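Local structure of insecticidal Delta-Endotoxin Cry8Ea1 (3EB7) at residues R282-T287 with G303-S308; K498-I503 with F546-T551; I111-F116 with N141-L146. The protein acts as an insecticidal delta-endotoxin against larvae of the soil pest Holotrichia parallela, probably by binding gut receptors and forming membrane pores as other three-domain Cry toxins do. All coordinates share one frame; numbering follows the deposited sequence.

Interaction 1: residues R282-T287 with G303-S308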
loop_
_atom_site.group_PDB
_atom_site.type_symbol
_atom_site.label_atom_id
_atom_site.label_comp_id
_atom_site.label_asym_id
_atom_site.label_seq_id
_atom_site.Cartn_x
_atom_site.Cartn_y
_atom_site.Cartn_z
ATOM N N ARG A 282 -6.332 -16.097 15.191
ATOM C CA ARG A 282 -6.233 -16.324 16.625
ATOM C C ARG A 282 -4.885 -15.863 17.132
ATOM O O ARG A 282 -3.886 -15.965 16.411
ATOM C CB ARG A 282 -6.462 -17.808 16.920
ATOM C CG ARG A 282 -6.871 -18.099 18.353
ATOM C CD ARG A 282 -7.414 -19.526 18.558
ATOM N NE ARG A 282 -7.904 -19.672 19.944
ATOM C CZ ARG A 282 -9.109 -19.277 20.367
ATOM N NH1 ARG A 282 -9.991 -18.755 19.497
ATOM N NH2 ARG A 282 -9.433 -19.418 21.656
ATOM N N LEU A 283 -4.849 -15.312 18.350
ATOM C CA LEU A 283 -3.549 -14.994 19.004
ATOM C C LEU A 283 -3.570 -15.464 20.451
ATOM O O LEU A 283 -4.522 -15.151 21.163
ATOM C CB LEU A 283 -3.360 -13.481 19.038
ATOM C CG LEU A 283 -2.037 -12.747 18.843
ATOM C CD1 LEU A 283 -2.041 -11.586 19.788
ATOM C CD2 LEU A 283 -0.839 -13.591 19.025
ATOM N N SER A 284 -2.556 -16.193 20.895
ATOM C CA SER A 284 -2.400 -16.484 22.328
ATOM C C SER A 284 -1.182 -15.768 22.831
ATOM O O SER A 284 -0.146 -15.904 22.227
ATOM C CB SER A 284 -2.193 -17.985 22.627
ATOM O OG SER A 284 -3.309 -18.726 22.235
ATOM N N ILE A 285 -1.308 -15.019 23.933
ATOM C CA ILE A 285 -0.163 -14.260 24.474
ATOM C C ILE A 285 0.257 -14.911 25.797
ATOM O O ILE A 285 -0.574 -15.178 26.654
ATOM C CB ILE A 285 -0.527 -12.768 24.686
ATOM C CG1 ILE A 285 -1.063 -12.146 23.393
ATOM C CG2 ILE A 285 0.631 -11.955 25.324
ATOM C CD1 ILE A 285 -1.728 -10.749 23.580
ATOM N N TYR A 286 1.538 -15.188 25.950
ATOM C CA TYR A 286 2.077 -15.805 27.145
ATOM C C TYR A 286 2.795 -14.714 27.960
ATOM O O TYR A 286 3.584 -13.921 27.424
ATOM C CB TYR A 286 3.019 -16.971 26.757
ATOM C CG TYR A 286 2.274 -18.070 26.009
ATOM C CD1 TYR A 286 2.035 -17.991 24.634
ATOM C CD2 TYR A 286 1.776 -19.167 26.688
ATOM C CE1 TYR A 286 1.275 -18.990 23.948
ATOM C CE2 TYR A 286 1.045 -20.165 26.031
ATOM C CZ TYR A 286 0.790 -20.072 24.669
ATOM O OH TYR A 286 0.071 -21.088 24.077
ATOM N N THR A 287 2.486 -14.683 29.254
ATOM C CA THR A 287 2.949 -13.643 30.163
ATOM C C THR A 287 3.958 -14.166 31.202
ATOM O O THR A 287 3.817 -15.255 31.737
ATOM C CB THR A 287 1.734 -13.009 30.863
ATOM O OG1 THR A 287 0.841 -12.510 29.850
ATOM C CG2 THR A 287 2.152 -11.891 31.796
ATOM N N GLY A 303 6.007 -14.222 24.906
ATOM C CA GLY A 303 5.877 -15.121 23.760
ATOM C C GLY A 303 4.436 -15.136 23.309
ATOM O O GLY A 303 3.554 -14.657 24.034
ATOM N N HIS A 304 4.182 -15.638 22.106
ATOM C CA HIS A 304 2.820 -15.765 21.581
ATOM C C HIS A 304 2.728 -16.855 20.542
ATOM O O HIS A 304 3.722 -17.310 19.977
ATOM C CB HIS A 304 2.281 -14.435 21.016
ATOM C CG HIS A 304 2.995 -13.934 19.797
ATOM N ND1 HIS A 304 4.127 -13.148 19.867
ATOM C CD2 HIS A 304 2.712 -14.070 18.478
ATOM C CE1 HIS A 304 4.531 -12.852 18.644
ATOM N NE2 HIS A 304 3.675 -13.372 17.781
ATOM N N GLN A 305 1.500 -17.258 20.298
ATOM C CA GLN A 305 1.165 -18.236 19.292
ATOM C C GLN A 305 0.164 -17.536 18.390
ATOM O O GLN A 305 -0.800 -16.943 18.850
ATOM C CB GLN A 305 0.565 -19.468 19.987
ATOM C CG GLN A 305 0.711 -20.725 19.199
ATOM C CD GLN A 305 -0.291 -21.802 19.564
ATOM O OE1 GLN A 305 0.097 -22.876 19.971
ATOM N NE2 GLN A 305 -1.571 -21.527 19.397
ATOM N N ILE A 306 0.402 -17.539 17.105
ATOM C CA ILE A 306 -0.438 -16.772 16.206
ATOM C C ILE A 306 -0.913 -17.645 15.062
ATOM O O ILE A 306 -0.136 -18.415 14.500
ATOM C CB ILE A 306 0.296 -15.473 15.679
ATOM C CG1 ILE A 306 -0.625 -14.666 14.735
ATOM C CG2 ILE A 306 1.661 -15.809 15.009
ATOM C CD1 ILE A 306 -0.143 -13.247 14.497
ATOM N N SER A 307 -2.197 -17.531 14.724
ATOM C CA SER A 307 -2.764 -18.260 13.597
ATOM C C SER A 307 -3.255 -17.263 12.585
ATOM O O SER A 307 -3.869 -16.231 12.944
ATOM C CB SER A 307 -3.924 -19.172 14.033
ATOM O OG SER A 307 -3.500 -20.186 14.936
ATOM N N SER A 308 -2.983 -17.576 11.316
ATOM C CA SER A 308 -3.522 -16.838 10.160
ATOM C C SER A 308 -3.958 -17.770 9.044
ATOM O O SER A 308 -3.631 -18.983 9.015
ATOM C CB SER A 308 -2.481 -15.864 9.603
ATOM O OG SER A 308 -1.248 -16.525 9.369
HETATM O O HOH W 1 1.696 -22.295 21.912
#
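Tyr-286 and Gln-305 meet on one face of an antiparallel ladder. The phenol turns its edge to the neighbouring backbone, with CD1 3.7 Å from Gly-303 O, and CE1 comes 4.1 Å from Gln-305 CB. Gly-303, the direct partner of Tyr-286, presents no side chain there, which leaves the aromatic group close against the strand. Beyond the ring, one water joins Tyr-286 OH to Gln-305 OE1, donating to the latter over 2.6 Å; long side chains with polar ends suit this partly exposed face, where a water can join them. Ser-284, directly across from Gln-305, is small enough to pack CB against Gln-305 CB (4.1 Å).

The other face is buried. Leu-283 CD2 lies 3.6 Å from His-304 CD2 and 4.0 Å from Ile-306 CB, the leucine crossing the imidazole obliquely. Both ring nitrogens of His-304 are used, NE2 by Val-419 O and ND1 by Trp-301 NE1, so a polar ring is satisfied within an apolar layer.

Behind these side chains runs the backbone. Ser-284 and Gln-305 exchange two hydrogen bonds, Ser-284 N to Gln-305 O being 2.8 Å and nearly straight at 169°. Ser-307 N reaches Arg-282 O at 2.9 Å, and Tyr-286 N donates to Gly-303 O.

The two strands, 278-292 and 296-310, form a hairpin at the middle of a four-stranded sheet, with 330-335 beside the first and 316-321 beside the second. That Greek-key order is characteristic of the beta-prism domain of Cry toxins; Ser-307 OG bonds to Thr-317 on the outer strand.

Interaction 2: residues K498-I503 with F546-T551; sequences KYRVRI and FASFST
Arg-502 lays its aliphatic chain and guanidinium over one face of the Phe-546 ring. Its CG stands between the backbone N and the carbonyl carbon (chi1 48°), and from there the chain extends as far as NE, placing CD 3.8 Å from the Phe-546 ring centroid in a CH-pi contact. CZ follows at 4.6 Å from the same centroid, a cation-pi contact in which guanidinium and ring are tilted 34° apart. An arginine suits this place because its methylenes and flat guanidinium can pack on the ring while the N-H groups bond to other partners: NE forms a salt bridge with Glu-584, NH2 reaches Thr-229 O, and Tyr-230 supplies a second cation-pi partner.

Arg-500 has a similar start and an extended chain, yet it uses its tip differently. NH1 donates to Phe-549 O at 2.9 Å, from above the carbonyl plane, and to Ser-548 OG at 3.1 Å; both bonds are bent. Ser-548 carries OG anti to its backbone N (chi1 -176°), where NH1 can meet it.

Away from the arginines, Phe-549 offers its edge: CE1 touches Ile-503 CD1 at 3.8 Å, and the ring continues into the apolar side formed by Leu-513 and Val-515. Ile-503 N and Ala-547 O bond at 2.7 Å, and Ala-547 N returns to Ile-503 O. Past Ser-548 the strand gives way to loop, although Phe-549 N still donates to Val-501 O.

The chemistry is thus divided between the two sides of this pairing, in the toxin's beta-sandwich domain. Ile-503, Ala-547 and Phe-549 contribute to the apolar interior, while the arginines spend their charge on carbonyls, a carboxylate and aromatic faces, which would keep the buried Arg-502 cationic.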
loop_
_atom_site.group_PDB
_atom_site.type_symbol
_atom_site.label_atom_id
_atom_site.label_comp_id
_atom_site.label_asym_id
_atom_site.label_seq_id
_atom_site.Cartn_x
_atom_site.Cartn_y
_atom_site.Cartn_z
ATOM N N LYS A 498 -21.489 -12.199 -18.287
ATOM C CA LYS A 498 -20.208 -12.565 -18.920
ATOM C C LYS A 498 -19.034 -11.691 -18.445
ATOM O O LYS A 498 -19.185 -10.497 -18.177
ATOM C CB LYS A 498 -20.298 -12.445 -20.448
ATOM C CG LYS A 498 -21.421 -13.211 -21.079
ATOM C CD LYS A 498 -21.207 -14.688 -20.920
ATOM C CE LYS A 498 -21.685 -15.423 -22.174
ATOM N NZ LYS A 498 -22.684 -14.580 -22.943
ATOM N N TYR A 499 -17.870 -12.311 -18.390
ATOM C CA TYR A 499 -16.642 -11.652 -18.045
ATOM C C TYR A 499 -15.587 -12.103 -19.042
ATOM O O TYR A 499 -15.605 -13.241 -19.519
ATOM C CB TYR A 499 -16.175 -12.064 -16.634
ATOM C CG TYR A 499 -17.058 -11.588 -15.499
ATOM C CD1 TYR A 499 -18.056 -12.418 -14.977
ATOM C CD2 TYR A 499 -16.906 -10.300 -14.959
ATOM C CE1 TYR A 499 -18.899 -11.987 -13.950
ATOM C CE2 TYR A 499 -17.736 -9.851 -13.933
ATOM C CZ TYR A 499 -18.734 -10.707 -13.428
ATOM O OH TYR A 499 -19.543 -10.281 -12.401
ATOM N N ARG A 500 -14.660 -11.211 -19.346
ATOM C CA ARG A 500 -13.400 -11.625 -19.921
ATOM C C ARG A 500 -12.334 -11.205 -18.931
ATOM O O ARG A 500 -12.597 -10.403 -18.025
ATOM C CB ARG A 500 -13.166 -11.015 -21.298
ATOM C CG ARG A 500 -12.908 -9.545 -21.283
ATOM C CD ARG A 500 -12.942 -8.939 -22.661
ATOM N NE ARG A 500 -12.347 -7.608 -22.713
ATOM C CZ ARG A 500 -11.050 -7.353 -22.522
ATOM N NH1 ARG A 500 -10.181 -8.334 -22.237
ATOM N NH2 ARG A 500 -10.606 -6.104 -22.611
ATOM N N VAL A 501 -11.142 -11.741 -19.142
ATOM C CA VAL A 501 -10.029 -11.690 -18.229
ATOM C C VAL A 501 -8.807 -11.136 -18.949
ATOM O O VAL A 501 -8.535 -11.488 -20.094
ATOM C CB VAL A 501 -9.677 -13.149 -17.743
ATOM C CG1 VAL A 501 -8.279 -13.245 -17.177
ATOM C CG2 VAL A 501 -10.677 -13.624 -16.706
ATOM N N ARG A 502 -8.043 -10.288 -18.259
ATOM C CA ARG A 502 -6.690 -9.990 -18.681
ATOM C C ARG A 502 -5.779 -10.088 -17.476
ATOM O O ARG A 502 -6.192 -9.817 -16.351
ATOM C CB ARG A 502 -6.576 -8.642 -19.393
ATOM C CG ARG A 502 -7.249 -7.495 -18.682
ATOM C CD ARG A 502 -6.846 -6.197 -19.314
ATOM N NE ARG A 502 -7.168 -5.149 -18.387
ATOM C CZ ARG A 502 -7.761 -4.000 -18.693
ATOM N NH1 ARG A 502 -8.041 -3.716 -19.951
ATOM N NH2 ARG A 502 -8.027 -3.122 -17.726
ATOM N N ILE A 503 -4.547 -10.498 -17.724
ATOM C CA ILE A 503 -3.620 -10.820 -16.671
ATOM C C ILE A 503 -2.413 -9.923 -16.809
ATOM O O ILE A 503 -1.821 -9.862 -17.865
ATOM C CB ILE A 503 -3.196 -12.323 -16.727
ATOM C CG1 ILE A 503 -4.391 -13.251 -16.473
ATOM C CG2 ILE A 503 -2.143 -12.638 -15.681
ATOM C CD1 ILE A 503 -4.854 -13.934 -17.680
ATOM N N PHE A 546 -0.083 -6.855 -20.481
ATOM C CA PHE A 546 -1.314 -7.608 -20.313
ATOM C C PHE A 546 -1.376 -8.834 -21.220
ATOM O O PHE A 546 -1.061 -8.761 -22.397
ATOM C CB PHE A 546 -2.541 -6.721 -20.569
ATOM C CG PHE A 546 -2.940 -5.894 -19.386
ATOM C CD1 PHE A 546 -3.322 -6.509 -18.186
ATOM C CD2 PHE A 546 -2.953 -4.500 -19.468
ATOM C CE1 PHE A 546 -3.693 -5.756 -17.065
ATOM C CE2 PHE A 546 -3.321 -3.724 -18.347
ATOM C CZ PHE A 546 -3.694 -4.364 -17.144
ATOM N N ALA A 547 -1.736 -9.964 -20.629
ATOM C CA ALA A 547 -2.224 -11.107 -21.364
ATOM C C ALA A 547 -3.745 -10.973 -21.366
ATOM O O ALA A 547 -4.391 -11.200 -20.338
ATOM C CB ALA A 547 -1.793 -12.398 -20.695
ATOM N N SER A 548 -4.302 -10.595 -22.523
ATOM C CA SER A 548 -5.707 -10.251 -22.656
ATOM C C SER A 548 -6.446 -11.212 -23.608
ATOM O O SER A 548 -5.977 -11.526 -24.704
ATOM C CB SER A 548 -5.850 -8.793 -23.113
ATOM O OG SER A 548 -7.212 -8.386 -23.174
ATOM N N PHE A 549 -7.598 -11.691 -23.144
ATOM C CA PHE A 549 -8.476 -12.551 -23.892
ATOM C C PHE A 549 -9.768 -11.788 -24.147
ATOM O O PHE A 549 -10.245 -11.074 -23.256
ATOM C CB PHE A 549 -8.847 -13.779 -23.074
ATOM C CG PHE A 549 -7.683 -14.635 -22.676
ATOM C CD1 PHE A 549 -7.171 -14.566 -21.371
ATOM C CD2 PHE A 549 -7.111 -15.550 -23.589
ATOM C CE1 PHE A 549 -6.106 -15.372 -20.974
ATOM C CE2 PHE A 549 -6.024 -16.377 -23.194
ATOM C CZ PHE A 549 -5.525 -16.284 -21.877
ATOM N N SER A 550 -10.343 -12.009 -25.331
ATOM C CA SER A 550 -11.619 -11.443 -25.737
ATOM C C SER A 550 -12.758 -12.441 -25.576
ATOM O O SER A 550 -13.889 -12.037 -25.367
ATOM C CB SER A 550 -11.563 -10.937 -27.191
ATOM O OG SER A 550 -11.127 -11.969 -28.076
ATOM N N THR A 551 -12.453 -13.731 -25.671
ATOM C CA THR A 551 -13.427 -14.813 -25.432
ATOM C C THR A 551 -13.946 -14.808 -23.972
ATOM O O THR A 551 -13.200 -15.116 -23.050
ATOM C CB THR A 551 -12.788 -16.208 -25.780
ATOM O OG1 THR A 551 -12.323 -16.186 -27.132
ATOM C CG2 THR A 551 -13.768 -17.378 -25.603
HETATM O O HOH W 2 -11.720 -14.351 -20.808
#

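Interaction 3: residues I111-F116 with N141-L146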
loop_
_atom_site.group_PDB
_atom_site.type_symbol
_atom_site.label_atom_id
_atom_site.label_comp_id
_atom_site.label_asym_id
_atom_site.label_seq_id
_atom_site.Cartn_x
_atom_site.Cartn_y
_atom_site.Cartn_z
ATOM N N ILE A 111 -2.597 25.738 -19.016
ATOM C CA ILE A 111 -1.697 26.442 -18.087
ATOM C C ILE A 111 -1.163 25.477 -17.031
ATOM O O ILE A 111 0.015 25.522 -16.698
ATOM C CB ILE A 111 -2.373 27.697 -17.425
ATOM C CG1 ILE A 111 -2.428 28.875 -18.428
ATOM C CG2 ILE A 111 -1.691 28.069 -16.083
ATOM C CD1 ILE A 111 -3.532 29.879 -18.154
ATOM N N LEU A 112 -2.009 24.593 -16.511
ATOM C CA LEU A 112 -1.529 23.612 -15.523
ATOM C C LEU A 112 -0.513 22.668 -16.128
ATOM O O LEU A 112 0.572 22.496 -15.585
ATOM C CB LEU A 112 -2.669 22.851 -14.847
ATOM C CG LEU A 112 -3.344 23.702 -13.777
ATOM C CD1 LEU A 112 -4.621 23.045 -13.371
ATOM C CD2 LEU A 112 -2.402 23.963 -12.555
ATOM N N ASP A 113 -0.843 22.113 -17.285
ATOM C CA ASP A 113 0.013 21.122 -17.934
ATOM C C ASP A 113 1.380 21.764 -18.193
ATOM O O ASP A 113 2.439 21.215 -17.890
ATOM C CB ASP A 113 -0.668 20.600 -19.212
ATOM C CG ASP A 113 0.218 19.664 -20.014
ATOM O OD1 ASP A 113 0.452 19.916 -21.205
ATOM O OD2 ASP A 113 0.715 18.676 -19.455
ATOM N N SER A 114 1.345 22.974 -18.692
ATOM C CA SER A 114 2.573 23.703 -18.975
ATOM C C SER A 114 3.439 23.928 -17.732
ATOM O O SER A 114 4.650 23.803 -17.801
ATOM C CB SER A 114 2.253 25.018 -19.678
ATOM O OG SER A 114 3.159 26.015 -19.265
ATOM N N LEU A 115 2.804 24.225 -16.600
ATOM C CA LEU A 115 3.487 24.436 -15.314
ATOM C C LEU A 115 4.082 23.121 -14.769
ATOM O O LEU A 115 5.232 23.065 -14.285
ATOM C CB LEU A 115 2.467 25.020 -14.320
ATOM C CG LEU A 115 2.288 26.509 -13.938
ATOM C CD1 LEU A 115 3.089 27.501 -14.722
ATOM C CD2 LEU A 115 0.828 26.898 -13.879
ATOM N N PHE A 116 3.312 22.045 -14.877
ATOM C CA PHE A 116 3.801 20.733 -14.507
ATOM C C PHE A 116 5.048 20.390 -15.276
ATOM O O PHE A 116 6.048 20.040 -14.673
ATOM C CB PHE A 116 2.725 19.671 -14.679
ATOM C CG PHE A 116 1.796 19.597 -13.534
ATOM C CD1 PHE A 116 0.449 19.879 -13.699
ATOM C CD2 PHE A 116 2.270 19.247 -12.258
ATOM C CE1 PHE A 116 -0.431 19.802 -12.604
ATOM C CE2 PHE A 116 1.418 19.160 -11.167
ATOM C CZ PHE A 116 0.065 19.444 -11.326
ATOM N N ASN A 141 1.421 12.583 -9.268
ATOM C CA ASN A 141 0.026 12.129 -9.168
ATOM C C ASN A 141 -0.945 13.156 -9.775
ATOM O O ASN A 141 -1.755 12.835 -10.646
ATOM C CB ASN A 141 -0.321 11.799 -7.707
ATOM C CG ASN A 141 -1.783 11.384 -7.515
ATOM O OD1 ASN A 141 -2.537 12.020 -6.761
ATOM N ND2 ASN A 141 -2.181 10.314 -8.161
ATOM N N LEU A 142 -0.858 14.397 -9.305
ATOM C CA LEU A 142 -1.692 15.472 -9.813
ATOM C C LEU A 142 -1.603 15.644 -11.330
ATOM O O LEU A 142 -2.644 15.808 -12.007
ATOM C CB LEU A 142 -1.363 16.785 -9.105
ATOM C CG LEU A 142 -1.857 16.913 -7.666
ATOM C CD1 LEU A 142 -1.357 18.247 -7.062
ATOM C CD2 LEU A 142 -3.403 16.764 -7.537
ATOM N N HIS A 143 -0.364 15.592 -11.846
ATOM C CA HIS A 143 -0.098 15.778 -13.274
ATOM C C HIS A 143 -0.746 14.702 -14.134
ATOM O O HIS A 143 -1.357 15.021 -15.148
ATOM C CB HIS A 143 1.414 15.878 -13.564
ATOM C CG HIS A 143 1.717 16.360 -14.950
ATOM N ND1 HIS A 143 2.915 16.118 -15.585
ATOM C CD2 HIS A 143 0.947 17.041 -15.841
ATOM C CE1 HIS A 143 2.882 16.656 -16.789
ATOM N NE2 HIS A 143 1.696 17.219 -16.971
ATOM N N LEU A 144 -0.663 13.441 -13.721
ATOM C CA LEU A 144 -1.326 12.347 -14.421
ATOM C C LEU A 144 -2.857 12.364 -14.329
ATOM O O LEU A 144 -3.554 11.873 -15.253
ATOM C CB LEU A 144 -0.818 11.004 -13.879
ATOM C CG LEU A 144 0.687 10.723 -13.963
ATOM C CD1 LEU A 144 1.038 9.388 -13.299
ATOM C CD2 LEU A 144 1.158 10.763 -15.433
ATOM N N LEU A 145 -3.412 12.879 -13.229
ATOM C CA LEU A 145 -4.859 13.025 -13.157
ATOM C C LEU A 145 -5.358 14.124 -14.102
ATOM O O LEU A 145 -6.503 14.060 -14.607
ATOM C CB LEU A 145 -5.267 13.391 -11.752
ATOM C CG LEU A 145 -5.281 12.319 -10.674
ATOM C CD1 LEU A 145 -5.204 13.026 -9.325
ATOM C CD2 LEU A 145 -6.586 11.475 -10.818
ATOM N N LEU A 146 -4.505 15.127 -14.327
ATOM C CA LEU A 146 -4.820 16.259 -15.175
ATOM C C LEU A 146 -4.891 15.772 -16.615
ATOM O O LEU A 146 -5.884 16.000 -17.327
ATOM C CB LEU A 146 -3.739 17.349 -15.044
ATOM C CG LEU A 146 -4.036 18.613 -15.854
ATOM C CD1 LEU A 146 -5.161 19.386 -15.240
ATOM C CD2 LEU A 146 -2.823 19.499 -15.982
#
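Phe-116 and His-143 join two consecutive helices, 99-119 and 133-153, of the alpha-helical bundle that forms the N-terminal domain of three-domain Cry toxins. In this family the fifth helix, to which 133-153 probably corresponds, is the bundle's core, and the hairpin it makes with the preceding helix is thought to enter the membrane. The short segments run roughly antiparallel, at 143°, with axes 10.3 Å apart, a spacing at which large side chains, Phe-116, His-143 and Leu-146, bridge the helices.

The two aromatic groups lie nearly parallel but slide past each other in opposite directions, so that the rings barely overlap and each has the other's CB over its face. Phe-116 CB sits over the middle of the imidazole, 3.4 Å from the His-143 ring centroid; His-143 CB lies 3.9 Å from the Phe-116 ring centroid, toward the rim. His-143 has CG anti to its backbone N (chi1 -168°), which sets CG against Phe-116 CB, 3.5 Å away.

A phenylalanine suits this place because one face can take His-143 while its far end meets a leucine: CZ touches Leu-142 CB at 3.7 Å. Leu-146 CD2 packs 3.5 Å from Leu-112 CB, the two leucines crossing at about a right angle. Helix 65-93 backs Leu-112 and Phe-116, while helix 26-40 backs Leu-142 and Leu-146.

The polar atoms are buried too, and each is met. Asp-113 OD1 forms a salt bridge with Arg-170, and His-143 ND1 is bonded to Tyr-178 OH, both partners from helix 161-191. The nearby carboxylate may raise the affinity of the imidazole for a proton. Across the contact, His-143 NE2 donates in its ring plane to Asp-113 OD2 at 3.0 Å, with an N-H...O angle of 178°.

From the N terminus, the 111-116/141-146 contact (interaction 3) comes first, closing a loop of 24 residues between two helices of the bundle. Interaction 1 follows, 282-287 with 303-308, and spans 15 intervening residues within the beta hairpin of strands 278-292 and 296-310, in the prism. Interaction 2 is last and has the widest span: 42 residues, 20 of them in strands, separate 498-503 from 546-551 in the C-terminal sandwich. The three loops lie in series, none nested in or crossing another, and each ties together parts within one domain. Their centres are 32 to 49 Å apart, with interactions 1 and 3 on opposite sides of the chain's centre.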